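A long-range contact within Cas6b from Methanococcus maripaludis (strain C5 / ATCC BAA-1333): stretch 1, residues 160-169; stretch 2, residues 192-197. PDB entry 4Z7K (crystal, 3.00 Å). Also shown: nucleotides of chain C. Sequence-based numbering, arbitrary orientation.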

# COMPACT_ATOMS: atom_id res chain seq x y z
N GLY B 160 -17.79 -12.69 14.44
CA GLY B 160 -17.98 -13.06 15.83
C GLY B 160 -17.63 -14.49 16.17
O GLY B 160 -18.38 -15.15 16.88
N TYR B 161 -16.49 -14.97 15.69
CA TYR B 161 -15.98 -16.27 16.14
C TYR B 161 -14.57 -16.03 16.61
O TYR B 161 -13.72 -15.59 15.84
CB TYR B 161 -16.00 -17.32 15.03
CG TYR B 161 -15.56 -18.74 15.42
CD1 TYR B 161 -16.46 -19.67 15.94
CD2 TYR B 161 -14.24 -19.14 15.25
CE1 TYR B 161 -16.05 -20.96 16.26
CE2 TYR B 161 -13.83 -20.41 15.58
CZ TYR B 161 -14.73 -21.33 16.08
OH TYR B 161 -14.29 -22.60 16.40
N THR B 162 -14.33 -16.31 17.88
CA THR B 162 -12.98 -16.16 18.38
C THR B 162 -12.41 -17.57 18.45
O THR B 162 -13.08 -18.52 18.86
CB THR B 162 -12.96 -15.41 19.72
OG1 THR B 162 -14.01 -15.89 20.56
CG2 THR B 162 -13.14 -13.87 19.49
N ILE B 163 -11.18 -17.68 17.98
CA ILE B 163 -10.51 -18.97 17.86
C ILE B 163 -9.68 -19.31 19.08
O ILE B 163 -8.76 -18.56 19.43
CB ILE B 163 -9.59 -18.97 16.63
CG1 ILE B 163 -10.40 -18.73 15.35
CG2 ILE B 163 -8.81 -20.28 16.55
CD1 ILE B 163 -9.58 -18.87 14.08
N GLU B 164 -9.97 -20.43 19.74
CA GLU B 164 -9.14 -20.84 20.87
C GLU B 164 -8.46 -22.19 20.66
O GLU B 164 -8.33 -22.99 21.59
CB GLU B 164 -9.92 -20.86 22.19
CG GLU B 164 -11.40 -21.18 22.15
CD GLU B 164 -12.04 -20.85 23.49
OE1 GLU B 164 -11.32 -20.26 24.34
OE2 GLU B 164 -13.23 -21.15 23.69
N GLU B 165 -8.01 -22.43 19.43
CA GLU B 165 -7.06 -23.51 19.17
C GLU B 165 -6.08 -23.05 18.08
O GLU B 165 -6.26 -22.01 17.46
CB GLU B 165 -7.79 -24.82 18.77
CG GLU B 165 -9.07 -25.13 19.60
CD GLU B 165 -9.42 -26.61 19.73
OE1 GLU B 165 -8.60 -27.48 19.36
OE2 GLU B 165 -10.53 -26.91 20.25
N LYS B 166 -5.04 -23.83 17.86
CA LYS B 166 -3.93 -23.43 16.99
C LYS B 166 -4.12 -23.72 15.50
O LYS B 166 -4.30 -24.88 15.11
CB LYS B 166 -2.64 -24.10 17.46
CG LYS B 166 -1.45 -23.72 16.61
CD LYS B 166 -0.16 -24.01 17.34
CE LYS B 166 1.00 -23.61 16.47
NZ LYS B 166 2.19 -24.45 16.76
N LEU B 167 -4.08 -22.68 14.68
CA LEU B 167 -4.11 -22.87 13.23
C LEU B 167 -2.74 -23.22 12.64
O LEU B 167 -1.72 -22.62 12.99
CB LEU B 167 -4.65 -21.63 12.53
CG LEU B 167 -5.99 -21.14 13.06
CD1 LEU B 167 -6.36 -19.88 12.30
CD2 LEU B 167 -7.05 -22.24 12.89
N LYS B 168 -2.73 -24.18 11.72
CA LYS B 168 -1.54 -24.53 10.98
C LYS B 168 -1.88 -24.67 9.51
O LYS B 168 -2.93 -25.19 9.16
CB LYS B 168 -0.97 -25.85 11.50
CG LYS B 168 -2.02 -26.98 11.55
CD LYS B 168 -1.41 -28.38 11.69
CE LYS B 168 -1.46 -28.94 13.10
NZ LYS B 168 -1.18 -30.40 13.07
N VAL B 169 -0.97 -24.27 8.64
CA VAL B 169 -1.33 -24.20 7.23
C VAL B 169 -0.20 -24.68 6.30
O VAL B 169 0.98 -24.41 6.52
CB VAL B 169 -1.77 -22.74 6.87
CG1 VAL B 169 -0.73 -21.72 7.34
CG2 VAL B 169 -2.05 -22.59 5.39
N PHE B 192 -4.36 -24.97 -0.70
CA PHE B 192 -3.80 -24.91 0.65
C PHE B 192 -4.57 -25.83 1.60
O PHE B 192 -5.73 -26.15 1.35
CB PHE B 192 -3.77 -23.47 1.16
CG PHE B 192 -5.12 -22.88 1.44
CD1 PHE B 192 -5.75 -23.11 2.66
CD2 PHE B 192 -5.73 -22.05 0.53
CE1 PHE B 192 -6.98 -22.55 2.94
CE2 PHE B 192 -6.96 -21.48 0.81
CZ PHE B 192 -7.59 -21.73 2.01
N TYR B 193 -3.93 -26.23 2.70
CA TYR B 193 -4.52 -27.18 3.66
C TYR B 193 -4.63 -26.49 5.01
O TYR B 193 -3.75 -25.71 5.35
CB TYR B 193 -3.69 -28.45 3.81
CG TYR B 193 -3.52 -29.32 2.58
CD1 TYR B 193 -4.28 -30.48 2.41
CD2 TYR B 193 -2.58 -29.00 1.61
CE1 TYR B 193 -4.10 -31.28 1.30
CE2 TYR B 193 -2.41 -29.79 0.49
CZ TYR B 193 -3.17 -30.93 0.33
OH TYR B 193 -2.98 -31.70 -0.80
N ILE B 194 -5.68 -26.74 5.78
CA ILE B 194 -5.79 -26.08 7.08
C ILE B 194 -6.73 -26.79 8.04
O ILE B 194 -7.65 -27.51 7.61
CB ILE B 194 -6.23 -24.59 6.89
CG1 ILE B 194 -6.01 -23.76 8.15
CG2 ILE B 194 -7.67 -24.48 6.43
CD1 ILE B 194 -5.97 -22.30 7.86
N ASN B 195 -6.49 -26.62 9.34
CA ASN B 195 -7.36 -27.17 10.38
C ASN B 195 -8.45 -26.18 10.68
O ASN B 195 -8.82 -25.99 11.84
CB ASN B 195 -6.58 -27.51 11.65
CG ASN B 195 -5.98 -26.30 12.33
OD1 ASN B 195 -5.51 -25.38 11.67
ND2 ASN B 195 -5.99 -26.29 13.66
N PHE B 196 -8.90 -25.47 9.65
CA PHE B 196 -10.05 -24.60 9.80
C PHE B 196 -11.13 -24.90 8.77
O PHE B 196 -10.84 -25.39 7.68
CB PHE B 196 -9.66 -23.15 9.70
CG PHE B 196 -10.68 -22.22 10.26
CD1 PHE B 196 -10.84 -22.11 11.63
CD2 PHE B 196 -11.49 -21.48 9.43
CE1 PHE B 196 -11.77 -21.26 12.15
CE2 PHE B 196 -12.42 -20.63 9.96
CZ PHE B 196 -12.57 -20.53 11.31
N ASP B 197 -12.38 -24.60 9.12
CA ASP B 197 -13.49 -24.94 8.24
C ASP B 197 -14.11 -23.73 7.58
O ASP B 197 -14.63 -22.85 8.25
CB ASP B 197 -14.54 -25.71 9.01
CG ASP B 197 -15.42 -26.54 8.12
OD1 ASP B 197 -15.90 -26.03 7.08
OD2 ASP B 197 -15.59 -27.73 8.45
P A C 17 -5.40 -7.02 18.78
OP1 A C 17 -4.22 -6.23 19.22
OP2 A C 17 -6.25 -6.46 17.70
O5' A C 17 -4.90 -8.49 18.37
C5' A C 17 -3.95 -9.19 19.15
C4' A C 17 -4.33 -10.64 19.35
O4' A C 17 -5.70 -10.84 18.97
C3' A C 17 -3.54 -11.68 18.55
O3' A C 17 -2.38 -12.13 19.27
C2' A C 17 -4.55 -12.82 18.30
O2' A C 17 -4.36 -13.88 19.23
C1' A C 17 -5.90 -12.18 18.59
N9 A C 17 -6.94 -12.30 17.55
C8 A C 17 -7.36 -11.42 16.57
N7 A C 17 -8.38 -11.87 15.87
C5 A C 17 -8.66 -13.11 16.45
C6 A C 17 -9.63 -14.10 16.19
N6 A C 17 -10.53 -13.97 15.21
N1 A C 17 -9.63 -15.23 16.95
C2 A C 17 -8.73 -15.35 17.91
N3 A C 17 -7.78 -14.48 18.25
C4 A C 17 -7.80 -13.38 17.48
P A C 18 -0.88 -11.71 18.85
OP1 A C 18 0.06 -12.12 19.92
OP2 A C 18 -0.89 -10.32 18.33
O5' A C 18 -0.52 -12.72 17.68
C5' A C 18 0.79 -12.79 17.14
C4' A C 18 0.83 -13.62 15.88
O4' A C 18 0.17 -14.90 16.12
C3' A C 18 0.13 -13.01 14.68
O3' A C 18 0.82 -13.43 13.52
C2' A C 18 -1.23 -13.70 14.71
O2' A C 18 -1.88 -13.72 13.46
C1' A C 18 -0.84 -15.10 15.15
N9 A C 18 -1.91 -15.89 15.77
C8 A C 18 -2.84 -15.46 16.67
N7 A C 18 -3.67 -16.39 17.10
C5 A C 18 -3.25 -17.53 16.45
C6 A C 18 -3.73 -18.86 16.48
N6 A C 18 -4.77 -19.25 17.23
N1 A C 18 -3.10 -19.79 15.71
C2 A C 18 -2.05 -19.37 14.97
N3 A C 18 -1.52 -18.15 14.86
C4 A C 18 -2.16 -17.25 15.64

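Stretch 1 begins at Gly160, which has a positive phi and does not reach stretch 2. Tyr161 is the first residue to make contact. Its CE2 lies 4.1 Å from CE1 of Phe196, and it meets the Phe196 ring at the edge, near the ring plane. Tyr161 OH is hydrogen-bonded elsewhere in the structure. Thr162 stays out of reach of stretch 2.

The CA-to-CB bond of Ile163 points toward stretch 2, and its CD1 packs 3.8 Å from CE1 of Phe196. Its backbone bonds the RNA: Ile163 N donates a hydrogen bond to N1 of A17 at 3.1 Å, nearly straight at 175°. Glu164 does not touch stretch 2. Glu165 offers its backbone O to N6 of A18, which donates to it at 3.1 Å.

The CA-to-CB bond of Lys166 points away from stretch 2; the contact is made by its backbone carbonyl. Asn195 ND2 donates to Lys166 O at 2.6 Å, a short bond with an angle of 148°. Leu167 N donates to N1 of A18 at 3.2 Å. Thus two backbone groups, Glu165 O and Leu167 N, bond the base of A18. The Leu167 side chain starts sideways, but its end comes nearer: CD2 lies 4.0 Å from CD1 of Phe196. Tyr161, Ile163 and Leu167 thus all pack against one phenyl ring.

Lys168 N donates to Asn195 OD1 at 3.0 Å, with an angle of 162°. The amide of Asn195 therefore acts as donor and acceptor at once, bridging backbone groups two residues apart. The chain of stretch 2 turns a corner at Asn195 and Phe196.

At Val169 the backbones draw close. Its CA is 4.8 Å from CA of Ile194. Val169 CA makes a CA-H...O contact with Tyr193 O at 3.4 Å. Val169 CB and Ile194 CD1 pack loosely at 4.3 Å.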